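Local coordinates for protein alpha-rhamnosidase (PDB 6I60) that probably hydrolyses terminal non-reducing alpha-L-rhamnose residues from alpha-L-rhamnosides, as a multidomain bacterial glycoside hydrolase, at residues Gly793-Ile796 against Thr802-Glu805; Lys782-Lys787 against Gly824-Trp829. One frame throughout, in Å; residues are numbered along the deposited sequence.

Interaction 1 of 2, residues Gly793-Ile796 against Thr802-Glu805; sequences GYMI and TLWE
Met795, on the short helix 792-797, lies against one face of the Trp804 indole, and most of what joins these two segments passes through that pair. The apolar packing comes first. Met795 CG sits over the ring, 3.6 Å from Trp804 CE3, while CB stands 4.0 Å above the indole plane, over its centre. Closer to the backbone, Met795 CA makes a CH-pi contact, 4.0 Å from the centroid of the Trp804 six-membered ring and 15° off its normal. The methionine chain runs extended beyond CG, which carries SD along the indole toward the main chain of its partner. There SD makes a Met-aromatic contact, oblique to the five-membered ring of Trp804 at 4.4 Å from its centroid, and also lies 4.4 Å from Leu803 CG.

The polar component is a single weak hydrogen bond: Trp804 N donates to Met795 SD over 3.5 Å, long but nearly straight at 165°. With an alanine in place of Trp804, that N-H could still point at the sulfur, but the CB and CG methylenes of Met795 that now lie over the indole would probably be left without their packing partner, and the side chain freer to turn.

Outside the pair, His818 meets the Trp804 ring, the two planes inclined to each other, and Glu805 forms a salt bridge with Arg500. One thioether thus serves two ends in this buried contact, giving the indole an apolar, polarisable neighbour and the backbone N-H of an irregular segment a soft acceptor.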
loop_
_atom_site.group_PDB
_atom_site.type_symbol
_atom_site.label_atom_id
_atom_site.label_comp_id
_atom_site.label_asym_id
_atom_site.label_seq_id
_atom_site.Cartn_x
_atom_site.Cartn_y
_atom_site.Cartn_z
ATOM N N GLY A 793 9.918 21.211 -5.053
ATOM C CA GLY A 793 11.198 21.424 -5.704
ATOM C C GLY A 793 12.288 21.828 -4.735
ATOM O O GLY A 793 13.452 21.458 -4.918
ATOM N N TYR A 794 11.932 22.581 -3.691
ATOM C CA TYR A 794 12.916 22.954 -2.682
ATOM C C TYR A 794 13.481 21.728 -1.972
ATOM O O TYR A 794 14.655 21.724 -1.583
ATOM C CB TYR A 794 12.290 23.918 -1.674
ATOM C CG TYR A 794 13.245 24.390 -0.604
ATOM C CD1 TYR A 794 14.426 25.041 -0.937
ATOM C CD2 TYR A 794 12.967 24.185 0.740
ATOM C CE1 TYR A 794 15.304 25.474 0.037
ATOM C CE2 TYR A 794 13.839 24.615 1.723
ATOM C CZ TYR A 794 15.006 25.259 1.367
ATOM O OH TYR A 794 15.878 25.688 2.339
ATOM N N MET A 795 12.668 20.684 -1.796
ATOM C CA MET A 795 13.180 19.444 -1.221
ATOM C C MET A 795 14.208 18.804 -2.141
ATOM O O MET A 795 15.267 18.354 -1.686
ATOM C CB MET A 795 12.033 18.471 -0.951
ATOM C CG MET A 795 10.918 19.026 -0.085
ATOM S SD MET A 795 9.739 17.747 0.392
ATOM C CE MET A 795 8.439 18.745 1.117
ATOM N N ILE A 796 13.916 18.765 -3.443
ATOM C CA ILE A 796 14.824 18.146 -4.402
ATOM C C ILE A 796 16.118 18.945 -4.502
ATOM O O ILE A 796 17.214 18.373 -4.555
ATOM C CB ILE A 796 14.129 17.999 -5.769
ATOM C CG1 ILE A 796 13.444 16.634 -5.888
ATOM C CG2 ILE A 796 15.115 18.186 -6.912
ATOM C CD1 ILE A 796 12.312 16.411 -4.903
ATOM N N THR A 802 13.485 11.313 -1.424
ATOM C CA THR A 802 12.097 10.991 -1.114
ATOM C C THR A 802 11.425 12.306 -0.727
ATOM O O THR A 802 11.877 13.402 -1.079
ATOM C CB THR A 802 12.000 9.920 -0.018
ATOM O OG1 THR A 802 12.922 10.220 1.039
ATOM C CG2 THR A 802 12.319 8.543 -0.583
ATOM N N LEU A 803 10.330 12.216 0.018
ATOM C CA LEU A 803 9.598 13.393 0.456
ATOM C C LEU A 803 9.808 13.613 1.948
ATOM O O LEU A 803 9.933 12.661 2.722
ATOM C CB LEU A 803 8.106 13.260 0.143
ATOM C CG LEU A 803 7.613 14.126 -1.020
ATOM C CD1 LEU A 803 8.344 13.777 -2.304
ATOM C CD2 LEU A 803 6.113 13.983 -1.200
ATOM N N TRP A 804 9.851 14.882 2.343
ATOM C CA TRP A 804 10.097 15.258 3.725
ATOM C C TRP A 804 8.800 15.288 4.524
ATOM O O TRP A 804 7.700 15.381 3.975
ATOM C CB TRP A 804 10.764 16.630 3.806
ATOM C CG TRP A 804 12.157 16.663 3.285
ATOM C CD1 TRP A 804 12.953 15.595 2.999
ATOM C CD2 TRP A 804 12.925 17.832 2.980
ATOM N NE1 TRP A 804 14.172 16.026 2.536
ATOM C CE2 TRP A 804 14.182 17.396 2.515
ATOM C CE3 TRP A 804 12.673 19.206 3.055
ATOM C CZ2 TRP A 804 15.182 18.283 2.125
ATOM C CZ3 TRP A 804 13.669 20.085 2.670
ATOM C CH2 TRP A 804 14.909 19.620 2.211
ATOM N N GLU A 805 8.951 15.218 5.847
ATOM C CA GLU A 805 7.818 15.410 6.741
ATOM C C GLU A 805 7.418 16.876 6.834
ATOM O O GLU A 805 6.227 17.185 6.946
ATOM C CB GLU A 805 8.154 14.859 8.129
ATOM C CG GLU A 805 7.091 15.100 9.186
ATOM C CD GLU A 805 7.388 14.373 10.483
ATOM O OE1 GLU A 805 8.537 13.916 10.658
ATOM O OE2 GLU A 805 6.473 14.256 11.325
#

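Interaction 2 of 2, residues Lys782-Lys787 against Gly824-Trp829; sequences KIVNQK and GSVDAW
Val784, in the last turn of helix 777-784, is the residue of 782-787 that reaches helix 826-835. Before it, Lys782 turns to a different partner and makes a cation-pi contact with Tyr755, while Ile783 packs on Leu757. At Val784 the side chain is directed at the other segment, and its CG2 methyl does the touching. The torsion sets CG2 opposite the carbonyl carbon and beside the backbone N, with CG1 taking the position opposite N (chi1 152°). CG2 approaches Trp829 CZ3 at 3.8 Å, oblique to the indole, and stands 4.2 Å from Val826 CG1. One methyl therefore meets two side chains set a helical turn apart, Val826 and Trp829, whose backbones are joined by a weak hydrogen bond from Trp829 N to Val826 O of 2.9 Å. The contact is purely apolar and small, burying 89 Å² in all; the nearest CA atoms, those of Val784 and Val826, remain 8.9 Å apart. Past Val784 the chain leaves the helix, and Gln786 N returns a weak hydrogen bond of 3.3 Å to Ile783 O.

Helix 761-773 packs beside this contact: its Phe768 touches both valines and meets the Trp829 ring, and its Thr772 hydrogen-bonds Trp829 NE1. Ile475 of helix 473-488 packs on Val784 and Phe792 of helix 792-797 on Val826, so the methyl contact lies among several helices of the 6-hairpin glycosidase domain.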
loop_
_atom_site.group_PDB
_atom_site.type_symbol
_atom_site.label_atom_id
_atom_site.label_comp_id
_atom_site.label_asym_id
_atom_site.label_seq_id
_atom_site.Cartn_x
_atom_site.Cartn_y
_atom_site.Cartn_z
ATOM N N LYS A 782 2.426 26.577 -11.849
ATOM C CA LYS A 782 3.467 27.479 -11.368
ATOM C C LYS A 782 3.831 27.191 -9.918
ATOM O O LYS A 782 4.963 27.456 -9.500
ATOM C CB LYS A 782 3.022 28.932 -11.526
ATOM C CG LYS A 782 3.261 29.505 -12.917
ATOM C CD LYS A 782 3.373 31.023 -12.887
ATOM C CE LYS A 782 4.651 31.470 -12.193
ATOM N NZ LYS A 782 5.266 32.651 -12.862
ATOM N N ILE A 783 2.888 26.654 -9.141
ATOM C CA ILE A 783 3.197 26.249 -7.774
ATOM C C ILE A 783 4.122 25.039 -7.777
ATOM O O ILE A 783 5.095 24.982 -7.015
ATOM C CB ILE A 783 1.895 25.969 -7.001
ATOM C CG1 ILE A 783 1.160 27.276 -6.702
ATOM C CG2 ILE A 783 2.182 25.214 -5.714
ATOM C CD1 ILE A 783 -0.333 27.107 -6.511
ATOM N N VAL A 784 3.845 24.064 -8.645
ATOM C CA VAL A 784 4.643 22.844 -8.688
ATOM C C VAL A 784 6.053 23.138 -9.191
ATOM O O VAL A 784 7.036 22.597 -8.672
ATOM C CB VAL A 784 3.933 21.785 -9.553
ATOM C CG1 VAL A 784 4.933 20.834 -10.184
ATOM C CG2 VAL A 784 2.917 21.017 -8.720
ATOM N N ASN A 785 6.175 24.016 -10.189
ATOM C CA ASN A 785 7.463 24.329 -10.801
ATOM C C ASN A 785 8.371 25.166 -9.903
ATOM O O ASN A 785 9.469 25.531 -10.339
ATOM C CB ASN A 785 7.239 25.055 -12.132
ATOM C CG ASN A 785 8.372 24.832 -13.124
ATOM O OD1 ASN A 785 8.150 24.800 -14.334
ATOM N ND2 ASN A 785 9.592 24.684 -12.616
ATOM N N GLN A 786 7.961 25.475 -8.677
ATOM C CA GLN A 786 8.791 26.273 -7.786
ATOM C C GLN A 786 9.950 25.447 -7.243
ATOM O O GLN A 786 9.791 24.271 -6.901
ATOM C CB GLN A 786 7.955 26.828 -6.634
ATOM C CG GLN A 786 7.068 27.994 -7.032
ATOM C CD GLN A 786 7.813 29.059 -7.818
ATOM O OE1 GLN A 786 7.579 29.241 -9.014
ATOM N NE2 GLN A 786 8.713 29.771 -7.147
ATOM N N LYS A 787 11.125 26.071 -7.172
ATOM C CA LYS A 787 12.319 25.453 -6.612
ATOM C C LYS A 787 12.749 26.104 -5.305
ATOM O O LYS A 787 13.822 25.782 -4.784
ATOM C CB LYS A 787 13.466 25.500 -7.624
ATOM C CG LYS A 787 13.564 24.272 -8.513
ATOM C CD LYS A 787 14.689 24.417 -9.526
ATOM C CE LYS A 787 14.153 24.481 -10.948
ATOM N NZ LYS A 787 15.084 23.838 -11.918
ATOM N N GLY A 824 2.648 13.291 -0.403
ATOM C CA GLY A 824 2.786 12.684 -1.711
ATOM C C GLY A 824 1.548 12.676 -2.577
ATOM O O GLY A 824 1.569 12.090 -3.662
ATOM N N SER A 825 0.462 13.316 -2.137
ATOM C CA SER A 825 -0.779 13.317 -2.902
ATOM C C SER A 825 -0.670 14.072 -4.221
ATOM O O SER A 825 -1.586 13.975 -5.044
ATOM C CB SER A 825 -1.909 13.917 -2.064
ATOM O OG SER A 825 -1.451 15.016 -1.296
ATOM N N VAL A 826 0.415 14.815 -4.442
ATOM C CA VAL A 826 0.550 15.580 -5.676
ATOM C C VAL A 826 0.770 14.656 -6.864
ATOM O O VAL A 826 0.451 15.011 -8.005
ATOM C CB VAL A 826 1.684 16.610 -5.534
ATOM C CG1 VAL A 826 1.814 17.456 -6.790
ATOM C CG2 VAL A 826 1.420 17.489 -4.339
ATOM N N ASP A 827 1.302 13.454 -6.624
ATOM C CA ASP A 827 1.518 12.517 -7.720
ATOM C C ASP A 827 0.208 12.120 -8.385
ATOM O O ASP A 827 0.189 11.809 -9.581
ATOM C CB ASP A 827 2.257 11.278 -7.221
ATOM C CG ASP A 827 3.123 10.655 -8.293
ATOM O OD1 ASP A 827 4.041 11.346 -8.787
ATOM O OD2 ASP A 827 2.881 9.481 -8.647
ATOM N N ALA A 828 -0.895 12.124 -7.632
ATOM C CA ALA A 828 -2.198 11.887 -8.243
ATOM C C ALA A 828 -2.580 13.015 -9.191
ATOM O O ALA A 828 -3.240 12.774 -10.207
ATOM C CB ALA A 828 -3.264 11.715 -7.162
ATOM N N TRP A 829 -2.170 14.247 -8.879
ATOM C CA TRP A 829 -2.446 15.368 -9.768
ATOM C C TRP A 829 -1.691 15.236 -11.085
ATOM O O TRP A 829 -2.189 15.673 -12.129
ATOM C CB TRP A 829 -2.091 16.683 -9.073
ATOM C CG TRP A 829 -2.496 17.904 -9.834
ATOM C CD1 TRP A 829 -3.766 18.347 -10.057
ATOM C CD2 TRP A 829 -1.624 18.844 -10.472
ATOM N NE1 TRP A 829 -3.740 19.504 -10.798
ATOM C CE2 TRP A 829 -2.437 19.831 -11.065
ATOM C CE3 TRP A 829 -0.236 18.947 -10.602
ATOM C CZ2 TRP A 829 -1.908 20.906 -11.775
ATOM C CZ3 TRP A 829 0.288 20.018 -11.306
ATOM C CH2 TRP A 829 -0.546 20.982 -11.884
#

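Both contacts are buried in the 6-hairpin glycosidase domain, their centres 11 Å apart, and interaction 1 is nested within the span of chain that interaction 2 closes. Interaction 2 joins two helices through methyl and ring carbons alone, whereas interaction 1 sets a short helix against an irregular segment and adds sulfur chemistry to its larger buried surface. Helix 792-797 follows 777-784 and precedes 826-835 in the chain, so the elements are consecutive. The two interactions also touch: Leu803 CD2 packs 3.6 Å from Gly824 CA, and Tyr794 CB lies 3.9 Å from Lys787 O. Helix 473-488 touches side chains of both.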